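Local structure of UPF0303 protein YBR137W (Saccharomyces cerevisiae, 4CLC) at residues D[45-50]-D[74-79]; D[55-60]-D[149-154]; D[61-66]-D[142-147]; D[96-101]-D[118-123]; D[130-135]-D[155-160]. The protein is of unknown function but is a cytoplasmic member of the UPF0303 family, related in sequence to HbpS-like haem-degrading proteins of the GAF clan. All coordinates share one frame; numbering follows the deposited sequence.

Contact 1 of 5, residues D[45-50]-D[74-79]; sequences YIRNAV and TVTYGG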
# COMPACT_ATOMS: atom_id res chain seq x y z
N TYR D 45 -39.49 10.46 -0.49
CA TYR D 45 -40.36 10.40 0.67
C TYR D 45 -39.63 10.87 1.94
O TYR D 45 -40.05 11.83 2.60
CB TYR D 45 -40.84 8.96 0.84
CG TYR D 45 -41.81 8.73 1.97
CD1 TYR D 45 -43.10 9.25 1.92
CD2 TYR D 45 -41.46 7.96 3.07
CE1 TYR D 45 -44.00 9.02 2.93
CE2 TYR D 45 -42.36 7.72 4.10
CZ TYR D 45 -43.63 8.25 4.02
OH TYR D 45 -44.53 8.03 5.04
N ILE D 46 -38.52 10.22 2.24
CA ILE D 46 -37.65 10.61 3.34
C ILE D 46 -37.15 12.03 3.17
O ILE D 46 -36.97 12.75 4.15
CB ILE D 46 -36.44 9.67 3.45
CG1 ILE D 46 -36.91 8.22 3.59
CG2 ILE D 46 -35.53 10.07 4.60
CD1 ILE D 46 -35.78 7.28 3.65
N ARG D 47 -36.91 12.43 1.93
CA ARG D 47 -36.33 13.74 1.71
C ARG D 47 -37.35 14.77 2.13
O ARG D 47 -37.02 15.76 2.78
CB ARG D 47 -35.91 13.96 0.25
CG ARG D 47 -35.20 15.30 0.01
CD ARG D 47 -34.88 15.52 -1.45
NE ARG D 47 -34.27 16.82 -1.67
CZ ARG D 47 -34.97 17.93 -1.87
NH1 ARG D 47 -36.29 17.86 -1.86
NH2 ARG D 47 -34.36 19.09 -2.06
N ASN D 48 -38.60 14.51 1.77
CA ASN D 48 -39.70 15.37 2.16
C ASN D 48 -39.79 15.38 3.69
O ASN D 48 -39.72 16.44 4.33
CB ASN D 48 -41.02 14.90 1.53
CG ASN D 48 -42.23 15.43 2.27
OD1 ASN D 48 -43.01 14.66 2.86
ND2 ASN D 48 -42.43 16.75 2.22
N ALA D 49 -39.89 14.18 4.25
CA ALA D 49 -39.96 13.98 5.70
C ALA D 49 -38.89 14.76 6.46
O ALA D 49 -39.23 15.60 7.30
CB ALA D 49 -39.88 12.53 6.02
N VAL D 50 -37.61 14.49 6.20
CA VAL D 50 -36.55 15.22 6.88
C VAL D 50 -36.75 16.72 6.71
O VAL D 50 -36.44 17.50 7.61
CB VAL D 50 -35.12 14.81 6.39
CG1 VAL D 50 -34.07 15.77 6.87
CG2 VAL D 50 -34.77 13.43 6.89
N THR D 74 -29.26 12.24 -1.90
CA THR D 74 -29.68 13.63 -1.94
C THR D 74 -29.19 14.39 -0.73
O THR D 74 -28.72 13.83 0.24
CB THR D 74 -31.22 13.79 -2.03
OG1 THR D 74 -31.53 15.16 -2.29
CG2 THR D 74 -31.89 13.38 -0.75
N VAL D 75 -29.29 15.70 -0.82
CA VAL D 75 -28.85 16.58 0.23
C VAL D 75 -30.08 17.45 0.54
O VAL D 75 -30.69 17.98 -0.38
CB VAL D 75 -27.59 17.35 -0.25
CG1 VAL D 75 -27.67 18.83 0.03
CG2 VAL D 75 -26.34 16.73 0.33
N THR D 76 -30.48 17.55 1.81
CA THR D 76 -31.82 18.10 2.14
C THR D 76 -31.90 19.62 2.23
O THR D 76 -32.99 20.19 2.26
CB THR D 76 -32.37 17.59 3.50
OG1 THR D 76 -31.48 17.98 4.56
CG2 THR D 76 -32.56 16.10 3.49
N TYR D 77 -30.74 20.26 2.24
CA TYR D 77 -30.68 21.69 2.46
C TYR D 77 -29.23 22.13 2.31
O TYR D 77 -28.33 21.29 2.33
CB TYR D 77 -31.20 22.04 3.86
CG TYR D 77 -31.59 23.47 4.08
CD1 TYR D 77 -32.84 23.94 3.68
CD2 TYR D 77 -30.74 24.36 4.71
CE1 TYR D 77 -33.22 25.24 3.89
CE2 TYR D 77 -31.11 25.67 4.92
CZ TYR D 77 -32.36 26.09 4.51
OH TYR D 77 -32.76 27.39 4.71
N GLY D 78 -29.02 23.43 2.17
CA GLY D 78 -27.69 23.99 2.05
C GLY D 78 -26.85 23.74 3.28
O GLY D 78 -27.35 23.43 4.37
N GLY D 79 -25.54 23.89 3.12
CA GLY D 79 -24.63 23.63 4.21
C GLY D 79 -24.33 22.17 4.50
O GLY D 79 -23.76 21.86 5.55

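Contact 2 of 5, residues D[55-60]-D[149-154]; sequences PEKPVA and SGLKQE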
# COMPACT_ATOMS: atom_id res chain seq x y z
N PRO D 55 -36.60 21.51 9.07
CA PRO D 55 -36.28 22.56 8.10
C PRO D 55 -35.01 23.25 8.51
O PRO D 55 -34.76 23.42 9.70
CB PRO D 55 -37.47 23.52 8.22
CG PRO D 55 -37.96 23.30 9.63
CD PRO D 55 -37.80 21.83 9.86
N GLU D 56 -34.21 23.63 7.52
CA GLU D 56 -32.94 24.32 7.75
C GLU D 56 -31.89 23.49 8.48
O GLU D 56 -30.95 24.04 9.04
CB GLU D 56 -33.19 25.62 8.50
CG GLU D 56 -34.12 26.54 7.75
CD GLU D 56 -34.14 27.93 8.32
OE1 GLU D 56 -33.99 28.07 9.55
OE2 GLU D 56 -34.30 28.89 7.52
N LYS D 57 -32.03 22.16 8.43
CA LYS D 57 -30.97 21.22 8.81
C LYS D 57 -30.47 20.47 7.58
O LYS D 57 -31.23 19.76 6.92
CB LYS D 57 -31.47 20.23 9.87
CG LYS D 57 -31.47 20.77 11.31
CD LYS D 57 -30.06 20.94 11.83
CE LYS D 57 -30.02 21.54 13.22
NZ LYS D 57 -28.59 21.66 13.69
N PRO D 58 -29.20 20.69 7.20
CA PRO D 58 -28.71 19.94 6.04
C PRO D 58 -28.52 18.47 6.38
O PRO D 58 -27.77 18.12 7.29
CB PRO D 58 -27.37 20.61 5.73
CG PRO D 58 -26.88 21.08 7.07
CD PRO D 58 -28.12 21.42 7.89
N VAL D 59 -29.14 17.61 5.59
CA VAL D 59 -29.10 16.19 5.89
C VAL D 59 -28.84 15.41 4.61
O VAL D 59 -29.36 15.76 3.56
CB VAL D 59 -30.40 15.74 6.57
CG1 VAL D 59 -30.51 14.25 6.59
CG2 VAL D 59 -30.43 16.27 7.97
N ALA D 60 -28.01 14.37 4.72
CA ALA D 60 -27.67 13.55 3.58
C ALA D 60 -28.43 12.23 3.68
O ALA D 60 -28.54 11.66 4.75
CB ALA D 60 -26.18 13.32 3.50
N SER D 149 -27.72 11.17 7.49
CA SER D 149 -26.63 11.83 8.17
C SER D 149 -26.87 13.32 8.29
O SER D 149 -27.36 13.94 7.36
CB SER D 149 -25.31 11.58 7.42
OG SER D 149 -24.47 12.72 7.48
N GLY D 150 -26.44 13.91 9.40
CA GLY D 150 -26.53 15.34 9.62
C GLY D 150 -27.43 15.82 10.74
O GLY D 150 -27.37 16.99 11.12
N LEU D 151 -28.26 14.93 11.28
CA LEU D 151 -28.99 15.24 12.51
C LEU D 151 -28.22 14.73 13.73
O LEU D 151 -27.07 14.32 13.63
CB LEU D 151 -30.39 14.62 12.47
CG LEU D 151 -31.24 15.01 11.27
CD1 LEU D 151 -32.52 14.21 11.23
CD2 LEU D 151 -31.54 16.50 11.31
N LYS D 152 -28.86 14.78 14.89
CA LYS D 152 -28.37 14.07 16.06
C LYS D 152 -28.50 12.58 15.73
O LYS D 152 -29.47 12.17 15.09
CB LYS D 152 -29.17 14.44 17.32
CG LYS D 152 -29.09 15.90 17.74
CD LYS D 152 -30.15 16.21 18.82
CE LYS D 152 -29.87 17.53 19.55
NZ LYS D 152 -30.35 18.77 18.85
N GLN D 153 -27.54 11.78 16.18
CA GLN D 153 -27.48 10.38 15.76
C GLN D 153 -28.77 9.62 16.04
O GLN D 153 -29.19 8.74 15.27
CB GLN D 153 -26.28 9.68 16.42
CG GLN D 153 -26.48 9.20 17.85
CD GLN D 153 -25.48 8.12 18.27
OE1 GLN D 153 -25.31 7.09 17.63
NE2 GLN D 153 -24.74 8.43 19.32
N GLU D 154 -29.43 9.98 17.13
CA GLU D 154 -30.65 9.30 17.55
C GLU D 154 -31.77 9.66 16.59
O GLU D 154 -32.69 8.87 16.35
CB GLU D 154 -31.01 9.66 19.00
CG GLU D 154 -29.97 9.21 20.04
CD GLU D 154 -28.94 10.27 20.38
OE1 GLU D 154 -28.94 11.37 19.78
OE2 GLU D 154 -28.10 9.99 21.28

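Contact 3 of 5, residues D[61-66]-D[142-147]; sequences IDISLP and PYACLT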
# COMPACT_ATOMS: atom_id res chain seq x y z
N ILE D 61 -28.97 11.77 2.56
CA ILE D 61 -29.78 10.56 2.53
C ILE D 61 -29.26 9.59 1.48
O ILE D 61 -29.14 9.97 0.33
CB ILE D 61 -31.26 10.90 2.24
CG1 ILE D 61 -31.81 11.83 3.32
CG2 ILE D 61 -32.09 9.65 2.12
CD1 ILE D 61 -33.13 12.44 2.95
N ASP D 62 -28.96 8.35 1.86
CA ASP D 62 -28.46 7.37 0.90
C ASP D 62 -29.32 6.09 0.82
O ASP D 62 -29.88 5.62 1.82
CB ASP D 62 -27.01 7.00 1.23
CG ASP D 62 -26.35 6.13 0.15
OD1 ASP D 62 -26.46 4.89 0.23
OD2 ASP D 62 -25.72 6.70 -0.78
N ILE D 63 -29.44 5.52 -0.37
CA ILE D 63 -29.95 4.16 -0.48
C ILE D 63 -28.98 3.41 -1.37
O ILE D 63 -28.80 3.77 -2.53
CB ILE D 63 -31.38 4.09 -1.06
CG1 ILE D 63 -32.34 4.87 -0.17
CG2 ILE D 63 -31.84 2.64 -1.21
CD1 ILE D 63 -33.75 4.93 -0.71
N SER D 64 -28.35 2.37 -0.83
CA SER D 64 -27.39 1.60 -1.58
C SER D 64 -27.67 0.12 -1.43
O SER D 64 -28.34 -0.31 -0.50
CB SER D 64 -25.96 1.91 -1.13
OG SER D 64 -25.61 3.25 -1.40
N LEU D 65 -27.18 -0.68 -2.36
CA LEU D 65 -27.28 -2.11 -2.24
C LEU D 65 -26.15 -2.57 -1.36
O LEU D 65 -25.22 -1.80 -1.13
CB LEU D 65 -27.24 -2.78 -3.60
CG LEU D 65 -28.36 -2.45 -4.56
CD1 LEU D 65 -28.21 -3.28 -5.82
CD2 LEU D 65 -29.68 -2.73 -3.89
N PRO D 66 -26.21 -3.81 -0.84
CA PRO D 66 -25.13 -4.31 -0.00
C PRO D 66 -23.81 -4.40 -0.74
O PRO D 66 -22.77 -4.44 -0.09
CB PRO D 66 -25.60 -5.70 0.40
CG PRO D 66 -26.75 -6.00 -0.48
CD PRO D 66 -27.36 -4.72 -0.85
N PRO D 142 -31.05 -8.63 3.83
CA PRO D 142 -31.56 -7.29 3.53
C PRO D 142 -31.51 -6.92 2.05
O PRO D 142 -30.57 -7.31 1.35
CB PRO D 142 -30.63 -6.38 4.34
CG PRO D 142 -29.41 -7.15 4.53
CD PRO D 142 -29.83 -8.57 4.66
N TYR D 143 -32.54 -6.20 1.60
CA TYR D 143 -32.57 -5.63 0.25
C TYR D 143 -31.42 -4.65 0.06
O TYR D 143 -30.71 -4.67 -0.94
CB TYR D 143 -33.89 -4.89 -0.01
CG TYR D 143 -35.03 -5.76 -0.51
CD1 TYR D 143 -34.79 -6.79 -1.39
CD2 TYR D 143 -36.35 -5.53 -0.10
CE1 TYR D 143 -35.83 -7.59 -1.85
CE2 TYR D 143 -37.38 -6.32 -0.55
CZ TYR D 143 -37.11 -7.35 -1.43
OH TYR D 143 -38.11 -8.16 -1.91
N ALA D 144 -31.26 -3.76 1.03
CA ALA D 144 -30.42 -2.60 0.87
C ALA D 144 -30.15 -2.00 2.24
O ALA D 144 -30.42 -2.61 3.25
CB ALA D 144 -31.07 -1.59 -0.04
N CYS D 145 -29.58 -0.80 2.25
CA CYS D 145 -29.36 -0.10 3.49
C CYS D 145 -29.74 1.38 3.27
O CYS D 145 -29.36 1.99 2.26
CB CYS D 145 -27.91 -0.27 3.95
SG CYS D 145 -27.41 0.67 5.42
N LEU D 146 -30.51 1.92 4.20
CA LEU D 146 -30.88 3.32 4.19
C LEU D 146 -30.01 4.05 5.19
O LEU D 146 -29.88 3.61 6.32
CB LEU D 146 -32.36 3.47 4.52
CG LEU D 146 -32.89 4.78 5.10
CD1 LEU D 146 -32.64 5.89 4.13
CD2 LEU D 146 -34.35 4.61 5.33
N THR D 147 -29.39 5.15 4.79
CA THR D 147 -28.46 5.85 5.66
C THR D 147 -28.69 7.35 5.65
O THR D 147 -28.67 7.98 4.59
CB THR D 147 -27.01 5.60 5.27
OG1 THR D 147 -26.72 4.20 5.29
CG2 THR D 147 -26.09 6.31 6.23
O HOH W 1 -27.29 3.43 2.69

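Contact 4 of 5, residues D[96-101]-D[118-123]; sequences LRFGHS and FFVDSK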
# COMPACT_ATOMS: atom_id res chain seq x y z
N LEU D 96 -24.08 -2.94 7.15
CA LEU D 96 -24.14 -4.08 6.22
C LEU D 96 -23.31 -5.25 6.71
O LEU D 96 -23.62 -6.42 6.46
CB LEU D 96 -23.68 -3.66 4.82
CG LEU D 96 -24.67 -2.84 3.98
CD1 LEU D 96 -23.95 -2.09 2.86
CD2 LEU D 96 -25.81 -3.70 3.44
N ARG D 97 -22.24 -4.93 7.42
CA ARG D 97 -21.36 -5.96 7.94
C ARG D 97 -21.97 -6.71 9.11
O ARG D 97 -21.91 -7.95 9.18
CB ARG D 97 -20.03 -5.35 8.37
CG ARG D 97 -19.17 -6.33 9.11
CD ARG D 97 -17.79 -5.79 9.38
NE ARG D 97 -17.00 -6.75 10.15
CZ ARG D 97 -15.69 -6.66 10.33
NH1 ARG D 97 -15.01 -5.66 9.77
NH2 ARG D 97 -15.06 -7.57 11.05
N PHE D 98 -22.52 -5.95 10.06
CA PHE D 98 -22.92 -6.55 11.32
C PHE D 98 -24.37 -7.02 11.37
O PHE D 98 -24.73 -7.81 12.25
CB PHE D 98 -22.63 -5.57 12.44
CG PHE D 98 -21.16 -5.37 12.70
CD1 PHE D 98 -20.43 -6.31 13.41
CD2 PHE D 98 -20.50 -4.24 12.22
CE1 PHE D 98 -19.07 -6.12 13.64
CE2 PHE D 98 -19.16 -4.05 12.45
CZ PHE D 98 -18.44 -4.99 13.17
N GLY D 99 -25.17 -6.61 10.39
CA GLY D 99 -26.56 -7.01 10.31
C GLY D 99 -27.54 -6.26 11.22
O GLY D 99 -28.66 -6.72 11.43
N HIS D 100 -27.12 -5.12 11.76
CA HIS D 100 -28.02 -4.29 12.56
C HIS D 100 -27.80 -2.81 12.28
O HIS D 100 -26.81 -2.44 11.66
CB HIS D 100 -27.86 -4.56 14.06
CG HIS D 100 -28.19 -5.96 14.47
ND1 HIS D 100 -27.24 -6.88 14.83
CD2 HIS D 100 -29.39 -6.59 14.60
CE1 HIS D 100 -27.82 -8.02 15.15
NE2 HIS D 100 -29.12 -7.87 15.02
N SER D 101 -28.71 -1.96 12.76
CA SER D 101 -28.56 -0.52 12.61
C SER D 101 -27.18 -0.12 13.09
O SER D 101 -26.60 -0.77 13.96
N PHE D 118 -15.17 -4.81 18.42
CA PHE D 118 -15.45 -5.53 17.18
C PHE D 118 -14.24 -5.82 16.29
O PHE D 118 -14.37 -6.54 15.28
CB PHE D 118 -16.52 -4.77 16.41
CG PHE D 118 -17.71 -4.48 17.24
CD1 PHE D 118 -18.58 -5.49 17.61
CD2 PHE D 118 -17.93 -3.20 17.72
CE1 PHE D 118 -19.67 -5.23 18.41
CE2 PHE D 118 -19.01 -2.93 18.51
CZ PHE D 118 -19.89 -3.94 18.86
N PHE D 119 -13.09 -5.28 16.70
CA PHE D 119 -11.83 -5.37 15.96
C PHE D 119 -11.92 -4.80 14.56
O PHE D 119 -11.68 -5.51 13.57
CB PHE D 119 -11.38 -6.83 15.92
CG PHE D 119 -11.28 -7.43 17.29
CD1 PHE D 119 -10.14 -7.23 18.06
CD2 PHE D 119 -12.35 -8.13 17.83
CE1 PHE D 119 -10.06 -7.74 19.33
CE2 PHE D 119 -12.28 -8.66 19.10
CZ PHE D 119 -11.13 -8.46 19.85
N VAL D 120 -12.20 -3.49 14.51
CA VAL D 120 -12.45 -2.72 13.28
C VAL D 120 -11.84 -1.32 13.40
O VAL D 120 -11.69 -0.79 14.50
CB VAL D 120 -13.94 -2.59 12.99
CG1 VAL D 120 -14.56 -3.94 12.72
CG2 VAL D 120 -14.64 -1.94 14.15
N ASP D 121 -11.52 -0.71 12.26
CA ASP D 121 -10.76 0.54 12.18
C ASP D 121 -11.42 1.79 12.78
O ASP D 121 -10.75 2.62 13.38
CB ASP D 121 -10.45 0.83 10.72
CG ASP D 121 -9.33 1.82 10.54
OD1 ASP D 121 -9.26 2.82 11.28
OD2 ASP D 121 -8.52 1.59 9.62
N SER D 122 -12.71 1.97 12.54
CA SER D 122 -13.46 3.14 13.02
C SER D 122 -13.11 4.42 12.24
O SER D 122 -13.94 5.33 12.20
CB SER D 122 -13.26 3.41 14.54
OG SER D 122 -12.25 4.38 14.83
N LYS D 123 -11.97 4.47 11.55
CA LYS D 123 -11.83 5.50 10.52
C LYS D 123 -12.69 5.05 9.35
O LYS D 123 -13.04 5.83 8.48
CB LYS D 123 -10.38 5.73 10.08
CG LYS D 123 -9.62 6.81 10.87
CD LYS D 123 -9.13 6.24 12.20
CE LYS D 123 -9.10 7.29 13.32
NZ LYS D 123 -8.75 6.69 14.65

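Contact 5 of 5, residues D[130-135]-D[155-160]; sequences GAVLIQ and EDHLMA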
# COMPACT_ATOMS: atom_id res chain seq x y z
N GLY D 130 -28.13 6.13 12.36
CA GLY D 130 -28.55 6.65 11.07
C GLY D 130 -28.49 5.73 9.85
O GLY D 130 -29.03 6.07 8.81
N ALA D 131 -27.88 4.56 10.00
CA ALA D 131 -27.85 3.57 8.94
C ALA D 131 -28.74 2.41 9.30
O ALA D 131 -28.42 1.63 10.19
CB ALA D 131 -26.45 3.07 8.69
N VAL D 132 -29.86 2.28 8.59
CA VAL D 132 -30.79 1.21 8.87
C VAL D 132 -30.91 0.32 7.64
O VAL D 132 -31.17 0.79 6.54
CB VAL D 132 -32.19 1.76 9.27
CG1 VAL D 132 -33.21 0.65 9.37
CG2 VAL D 132 -32.09 2.52 10.57
N LEU D 133 -30.69 -0.97 7.82
CA LEU D 133 -30.89 -1.90 6.74
C LEU D 133 -32.34 -1.91 6.30
O LEU D 133 -33.24 -1.64 7.10
CB LEU D 133 -30.46 -3.31 7.16
CG LEU D 133 -28.98 -3.49 7.48
CD1 LEU D 133 -28.75 -4.85 8.10
CD2 LEU D 133 -28.17 -3.35 6.23
N ILE D 134 -32.56 -2.19 5.02
CA ILE D 134 -33.88 -2.40 4.46
C ILE D 134 -34.11 -3.89 4.29
O ILE D 134 -33.54 -4.51 3.38
CB ILE D 134 -34.06 -1.70 3.10
CG1 ILE D 134 -33.78 -0.20 3.20
CG2 ILE D 134 -35.46 -1.94 2.57
CD1 ILE D 134 -33.97 0.51 1.88
N GLN D 135 -34.96 -4.46 5.13
CA GLN D 135 -35.20 -5.90 5.15
C GLN D 135 -36.16 -6.35 4.06
O GLN D 135 -36.99 -5.57 3.61
CB GLN D 135 -35.74 -6.33 6.50
CG GLN D 135 -34.87 -7.35 7.17
CD GLN D 135 -33.57 -6.76 7.62
OE1 GLN D 135 -33.55 -5.77 8.36
NE2 GLN D 135 -32.47 -7.36 7.18
N GLU D 155 -31.66 10.86 16.03
CA GLU D 155 -32.61 11.36 15.04
C GLU D 155 -32.34 10.78 13.65
O GLU D 155 -33.26 10.29 12.99
CB GLU D 155 -32.58 12.89 15.01
CG GLU D 155 -33.13 13.54 16.26
CD GLU D 155 -32.72 14.99 16.41
OE1 GLU D 155 -31.71 15.39 15.79
OE2 GLU D 155 -33.39 15.75 17.15
N ASP D 156 -31.07 10.81 13.20
CA ASP D 156 -30.69 10.15 11.95
C ASP D 156 -31.24 8.73 11.95
O ASP D 156 -31.80 8.25 10.96
CB ASP D 156 -29.16 10.12 11.78
CG ASP D 156 -28.57 11.49 11.48
OD1 ASP D 156 -29.29 12.33 10.90
OD2 ASP D 156 -27.37 11.73 11.81
N HIS D 157 -31.12 8.06 13.10
CA HIS D 157 -31.61 6.71 13.25
C HIS D 157 -33.14 6.64 13.30
O HIS D 157 -33.74 5.76 12.69
CB HIS D 157 -31.04 6.06 14.51
CG HIS D 157 -31.67 4.74 14.82
ND1 HIS D 157 -31.32 3.58 14.17
CD2 HIS D 157 -32.66 4.40 15.68
CE1 HIS D 157 -32.05 2.58 14.62
NE2 HIS D 157 -32.87 3.05 15.54
N LEU D 158 -33.76 7.55 14.07
CA LEU D 158 -35.20 7.50 14.27
C LEU D 158 -35.90 7.82 12.96
O LEU D 158 -36.77 7.06 12.51
CB LEU D 158 -35.64 8.46 15.34
N MET D 159 -35.49 8.94 12.35
CA MET D 159 -36.01 9.34 11.04
C MET D 159 -35.93 8.18 10.08
O MET D 159 -36.89 7.88 9.36
CB MET D 159 -35.24 10.53 10.48
CG MET D 159 -35.97 11.89 10.57
SD MET D 159 -37.63 11.99 9.86
CE MET D 159 -37.54 10.92 8.43
N ALA D 160 -34.78 7.51 10.09
CA ALA D 160 -34.58 6.33 9.27
C ALA D 160 -35.64 5.28 9.52
O ALA D 160 -36.34 4.90 8.60
CB ALA D 160 -33.21 5.75 9.53

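Contact 1 of 5, residues D[45-50]-D[74-79]
R47 reaches from its helix and crosses the side chain of T74 at about a right angle. Its chain is extended from CG to NE, with CG anti to the backbone N (chi1 -176°). The aliphatic part lies by the T74 methyl, R47 CD being 3.7 Å from T74 CG2. Beyond it, the guanidinium is met at its edge, near its plane, by the hydroxyl: R47 NE donates to T74 OG1 over 3.3 Å, a weak and bent bond (130° at the hydrogen). A turn further along the helix, V50 and T76 also cross at about a right angle, methyl against methyl, with V50 CG1 3.7 Å from T76 CG2. The two pairs set helix 36-53 against the end of strand 70-75, one of the two outermost strands of the mixed sheet within this chain. T76 OG1 is hydrogen-bonded to the backbone O of K57. R47 NH2 bonds a polar side chain of another protein chain, and the same guanidinium makes a cation-pi contact with an aromatic residue there. An alanine at R47 would probably leave T74 OG1 without this N-H and strip the interface of the charge facing that aromatic ring.

Contact 2 of 5, residues D[55-60]-D[149-154]
A60 and S149 form an antiparallel hydrogen-bonded pair whose two backbone bonds carry the polar part of this contact. A60 N donates to S149 O over 2.8 Å, nearly straight at 163°, while the return bond from S149 N to A60 O, 2.9 Å long, is more bent at 139°. S149 O is also faced by the CA of V59 at 3.2 Å, a CA-H...O contact. The S149 hydroxyl turns to N84 ND2 on helix 84-98, where I88 packs on both A60 and S149. G150 follows with a phi of 115°, a value at which a side chain would run into the preceding carbonyl O, and its CA lies beside P58 O. Outward from here the packing is apolar: V59 and L151 cross at about a right angle, with V59 CG2 3.5 Å from L151 CD2. The same leucine methyl lies 4.0 Å from K57 CB, at the exposed margin. L151 N and K152 N are already taken by the side chains of D156 and E155, and K152 is the N-cap residue of helix 153-168. This is an antiparallel strand pair ending where one strand, by way of G150, passes into the capped start of a helix.

Contact 3 of 5, residues D[61-66]-D[142-147]
I63 and L146 face each other as an antiparallel non-hydrogen-bonded pair, with I63 CG1 4.4 Å from L146 CD1. L146 CG stands anti to the backbone N (chi1 156°), and CD1 at the end of its branch also comes within 4.3 Å of I61 CG2. Further along, the methyl of A144 is approached loosely by I63 CG2 and by L65 CD2, from different directions. P66 adds its ring at the end, CD lying 3.4 Å from Y143 O. These strands, 60-64 and 144-149, are neighbours inside the mixed sheet, and their short segments run almost exactly antiparallel (174°). Y143 and A144 together face I134 of the next strand, a classic beta bulge. The pairs D62-T147 and S64-C145, whose side chains point to the other face, are each joined by two backbone hydrogen bonds. The bond from C145 N to S64 O is directed nearly along the C=O axis, whereas T147 N is tilted from the carbonyl plane of D62. Above this face a water is hydrogen-bonded to three groups: D62 OD1 at 3.0 Å, C145 O at 2.6 Å and T147 OG1 at 2.8 Å. S64 OG also donates to D62 OD1, though its modelled length is doubtful. D62 OD2 makes a salt bridge with R73, so the buried carboxylate has a positive partner that would probably favour its charged form.

Contact 4 of 5, residues D[96-101]-D[118-123]
F98 and F118 each carry CG anti to the carbonyl carbon (chi1 -69° and -52°), which starts both rings toward the other segment. The rings lie obliquely, centroids 5.3 Å apart and planes at 61°. Contact is made by the far end of F98, whose CZ sits 3.8 Å from F118 CB. The same CZ points at V120, tip to tip, so that V120 CG1 lies at the ring edge, 4.0 Å from CZ. R97, extended from CG to NE, also meets this methyl tip to tip: V120 CG1 lies over one face of the guanidinium, 3.4 Å from NH1. R97 CG sits over one face of the F98 ring, offset toward the rim. Here the last turn of helix 84-98, followed by G99 at positive phi, packs on the loop that follows helix 114-117. An alanine at F98 would probably open a gap beside F118 CB and V120 CG1 and take away the ring face on which R97 CG rests. R97 NH1 is hydrogen-bonded to Y125 OH, and NE forms a salt bridge with an acidic side chain of another protein chain. F118 also meets the ring of F127. D121 OD1 accepts from K123 N, an Asx turn.

Contact 5 of 5, residues D[130-135]-D[155-160]
G130 lies against the first turn of the helix through its backbone alone, its CA 3.5 Å from D156 C and 3.6 Å from H157 N. Its phi of 117° would bring any side chain up against the preceding carbonyl O, a conformation that suits glycine. D156 CB is part of the same close fit, 3.6 Å from G130 CA, but its carboxylate turns toward L151. V132, two residues along the strand, turns one methyl against the helix. CG2 stands anti to its own carbonyl carbon and touches A160 CB at 3.6 Å and H157 ND1 at 3.8 Å. It approaches the imidazole obliquely, and the side chains of V132 and H157 cross at about a right angle. H157 CB lies 3.6 Å from G130 N, which itself sits at the edge of the imidazole, near the ring plane. The ring is further stacked with F103, while V161 and L164, later on the helix, carry the packing on V132 further. Helix 153-168 therefore lies across one face of strand 131-136 and its neighbour 144-149, where I148 touches both D156 and A160. Alternate strand residues A131 and L133 pack instead on helix 84-98, so this strand has a helix on each side.

In the fold
From the N terminus, contact 1 comes first, closing the loop from helix 36-53 over strand 60-64 to the edge strand 70-75. Contacts 2 and 3 open inside that loop and cross it, each joining the strand 60-64 region to the far later strand 144-149 region. Contact 3 is nested within contact 2, residues 61-66 following directly on 55-60. Contact 4 is nested inside both, and ties the end of helix 84-98 to the loop after helix 114-117. Contact 5 opens after contact 4 closes and crosses contacts 2 and 3, binding strand 131-136 to the last helix. M159 of that helix reaches back to A49 and V50 of contact 1, whereas contacts 1 and 4 stay about 14 Å apart at their nearest atoms.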